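Local coordinates for protein dipeptidase AC. Metallo peptidase. MEROPS family M19 (Rhodobacter sphaeroides, PDB 3LY0) that probably hydrolyses dipeptides as a zinc-dependent metallodipeptidase, and here binds two zinc ions and a phosphinate mimic of L-Ala-D-Ala, at residues 287-292 and 301-306. Residues are numbered along the deposited sequence; the frame is centred on the assembly and turned at random.
With LY0 ((2R)-3-[(R)-[(1R)-1-aminoethyl](hydroxy)phosphoryl]-2-methylpropanoic acid), chain C.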
loop_
_atom_site.group_PDB
_atom_site.type_symbol
_atom_site.label_atom_id
_atom_site.label_comp_id
_atom_site.label_asym_id
_atom_site.label_seq_id
_atom_site.Cartn_x
_atom_site.Cartn_y
_atom_site.Cartn_z
ATOM N N ARG A 287 -16.950 -8.829 -3.341
ATOM C CA ARG A 287 -17.623 -7.855 -4.173
ATOM C C ARG A 287 -16.577 -6.950 -4.823
ATOM O O ARG A 287 -16.596 -6.720 -6.028
ATOM C CB ARG A 287 -18.572 -7.030 -3.303
ATOM C CG ARG A 287 -19.637 -6.273 -4.055
ATOM C CD ARG A 287 -20.719 -5.792 -3.084
ATOM N NE ARG A 287 -21.141 -6.854 -2.163
ATOM C CZ ARG A 287 -21.173 -6.744 -0.833
ATOM N NH1 ARG A 287 -20.821 -5.607 -0.239
ATOM N NH2 ARG A 287 -21.570 -7.774 -0.090
ATOM N N HIS A 288 -15.651 -6.438 -4.018
ATOM C CA HIS A 288 -14.592 -5.594 -4.566
ATOM C C HIS A 288 -13.680 -6.366 -5.505
ATOM O O HIS A 288 -13.339 -5.873 -6.576
ATOM C CB HIS A 288 -13.782 -4.951 -3.448
ATOM C CG HIS A 288 -14.430 -3.735 -2.869
ATOM N ND1 HIS A 288 -14.248 -2.470 -3.391
ATOM C CD2 HIS A 288 -15.292 -3.599 -1.833
ATOM C CE1 HIS A 288 -14.959 -1.605 -2.686
ATOM N NE2 HIS A 288 -15.592 -2.264 -1.730
ATOM N N LEU A 289 -13.287 -7.572 -5.110
ATOM C CA LEU A 289 -12.403 -8.361 -5.972
ATOM C C LEU A 289 -13.058 -8.653 -7.309
ATOM O O LEU A 289 -12.435 -8.496 -8.352
ATOM C CB LEU A 289 -11.951 -9.654 -5.300
ATOM C CG LEU A 289 -10.858 -9.509 -4.248
ATOM C CD1 LEU A 289 -10.659 -10.835 -3.533
ATOM C CD2 LEU A 289 -9.547 -9.038 -4.880
ATOM N N ASP A 290 -14.324 -9.054 -7.289
ATOM C CA ASP A 290 -15.026 -9.313 -8.540
ATOM C C ASP A 290 -15.050 -8.077 -9.413
ATOM O O ASP A 290 -14.837 -8.154 -10.621
ATOM C CB ASP A 290 -16.473 -9.728 -8.290
ATOM C CG ASP A 290 -16.623 -11.194 -7.899
ATOM O OD1 ASP A 290 -15.653 -11.979 -8.003
ATOM O OD2 ASP A 290 -17.747 -11.558 -7.487
ATOM N N HIS A 291 -15.350 -6.930 -8.813
ATOM C CA HIS A 291 -15.456 -5.704 -9.592
ATOM C C HIS A 291 -14.109 -5.322 -10.195
ATOM O O HIS A 291 -14.022 -4.953 -11.368
ATOM C CB HIS A 291 -16.015 -4.548 -8.754
ATOM C CG HIS A 291 -16.405 -3.359 -9.570
ATOM N ND1 HIS A 291 -17.679 -3.192 -10.069
ATOM C CD2 HIS A 291 -15.692 -2.291 -9.994
ATOM C CE1 HIS A 291 -17.734 -2.066 -10.760
ATOM N NE2 HIS A 291 -16.540 -1.502 -10.730
ATOM N N LEU A 292 -13.061 -5.412 -9.385
ATOM C CA LEU A 292 -11.713 -5.099 -9.855
ATOM C C LEU A 292 -11.274 -6.061 -10.953
ATOM O O LEU A 292 -10.772 -5.629 -11.989
ATOM C CB LEU A 292 -10.716 -5.117 -8.696
ATOM C CG LEU A 292 -10.927 -4.024 -7.641
ATOM C CD1 LEU A 292 -10.046 -4.290 -6.433
ATOM C CD2 LEU A 292 -10.611 -2.655 -8.220
ATOM N N VAL A 301 -4.824 -7.402 -10.751
ATOM C CA VAL A 301 -5.347 -7.276 -9.396
ATOM C C VAL A 301 -4.528 -8.139 -8.440
ATOM O O VAL A 301 -4.133 -9.255 -8.775
ATOM C CB VAL A 301 -6.814 -7.725 -9.316
ATOM C CG1 VAL A 301 -7.342 -7.491 -7.904
ATOM C CG2 VAL A 301 -7.653 -6.992 -10.346
ATOM N N GLY A 302 -4.250 -7.621 -7.252
ATOM C CA GLY A 302 -3.608 -8.420 -6.226
ATOM C C GLY A 302 -4.024 -7.941 -4.856
ATOM O O GLY A 302 -5.054 -7.276 -4.718
ATOM N N MET A 303 -3.237 -8.289 -3.843
ATOM C CA MET A 303 -3.512 -7.843 -2.482
ATOM C C MET A 303 -2.714 -6.594 -2.159
ATOM O O MET A 303 -1.557 -6.456 -2.570
ATOM C CB MET A 303 -3.153 -8.931 -1.468
ATOM C CG MET A 303 -3.755 -10.303 -1.755
ATOM S SD MET A 303 -5.565 -10.447 -1.548
ATOM C CE MET A 303 -6.118 -10.399 -3.252
ATOM N N GLY A 304 -3.341 -5.698 -1.400
ATOM C CA GLY A 304 -2.701 -4.504 -0.867
ATOM C C GLY A 304 -3.194 -4.265 0.549
ATOM O O GLY A 304 -3.855 -3.256 0.821
ATOM N N SER A 305 -2.838 -5.195 1.428
ATOM C CA SER A 305 -3.478 -5.402 2.729
ATOM C C SER A 305 -3.731 -4.146 3.555
ATOM O O SER A 305 -4.814 -3.983 4.126
ATOM C CB SER A 305 -2.634 -6.376 3.563
ATOM O OG SER A 305 -1.371 -5.812 3.891
ATOM N N ASP A 306 -2.721 -3.282 3.634
ATOM C CA ASP A 306 -2.699 -2.217 4.628
ATOM C C ASP A 306 -2.563 -2.816 6.027
ATOM O O ASP A 306 -2.984 -2.210 7.014
ATOM C CB ASP A 306 -3.954 -1.338 4.531
ATOM C CG ASP A 306 -3.640 0.152 4.633
ATOM O OD1 ASP A 306 -2.478 0.536 4.921
ATOM O OD2 ASP A 306 -4.572 0.950 4.414
HETATM P P LY0 C . -2.454 4.152 5.627
HETATM C C1 LY0 C . -1.844 5.607 7.932
HETATM N N1 LY0 C . -0.001 4.598 6.618
HETATM C C2 LY0 C . -1.375 4.458 7.068
HETATM C C4 LY0 C . -4.107 3.574 6.182
HETATM C C5 LY0 C . -5.278 4.275 5.554
HETATM C C6 LY0 C . -5.155 4.400 4.059
HETATM C C7 LY0 C . -6.625 3.797 6.033
HETATM O O31 LY0 C . -1.736 3.113 4.799
HETATM O O32 LY0 C . -2.560 5.469 4.787
HETATM O O61 LY0 C . -5.983 5.249 3.400
HETATM O O62 LY0 C . -4.293 3.772 3.422
#
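Val-301 holds CG1 anti to its own backbone N (chi1 -176°), which aims one methyl at Leu-289 and the other at Leu-292. Met-303 starts away from the helix, but bends at chi2 and chi3 bring its CE back to Leu-289. The contact joins a helix to the strand that follows it in the TIM-barrel fold of the M19 dipeptidases. Helix 283-296 packs on the outside of strand 301-303, and the short axes run roughly antiparallel, at 149°. Leu-289 is the shared apolar piece. Its CD2 lies 4.0 Å from Val-301 CG1, with the two side chains crossing at a slant. The same CD2 lies 4.0 Å from Met-303 CE, where the chains cross at about a right angle. About one turn further along the helix, Val-301 CG2 packs 4.0 Å from Leu-292 CB and also rests against the Leu-292 carbonyl. No hydrogen bond links the segments. All four residues are buried, and Leu-263 of the neighbouring strand 260-263 touches both leucines. Val-301 O and Met-303 O accept hydrogen bonds from Asn-346 ND2 and Trp-347 NE1 of helix 336-354. Beyond the strand the chain turns into the active site, where Ser-305 OG meets Asp-11 and the backbone of His-13. Asp-306 lines the inhibitor pocket and has been seen at the first zinc site in a structure of this protein. Its carboxylate faces the inhibitor, with OD1 2.7 Å from LY0 O31. With an alanine in its place, LY0 O31 would probably be left without this close carboxylate oxygen. The other oxygen, Asp-306 OD2, lies 3.0 Å from LY0 O62.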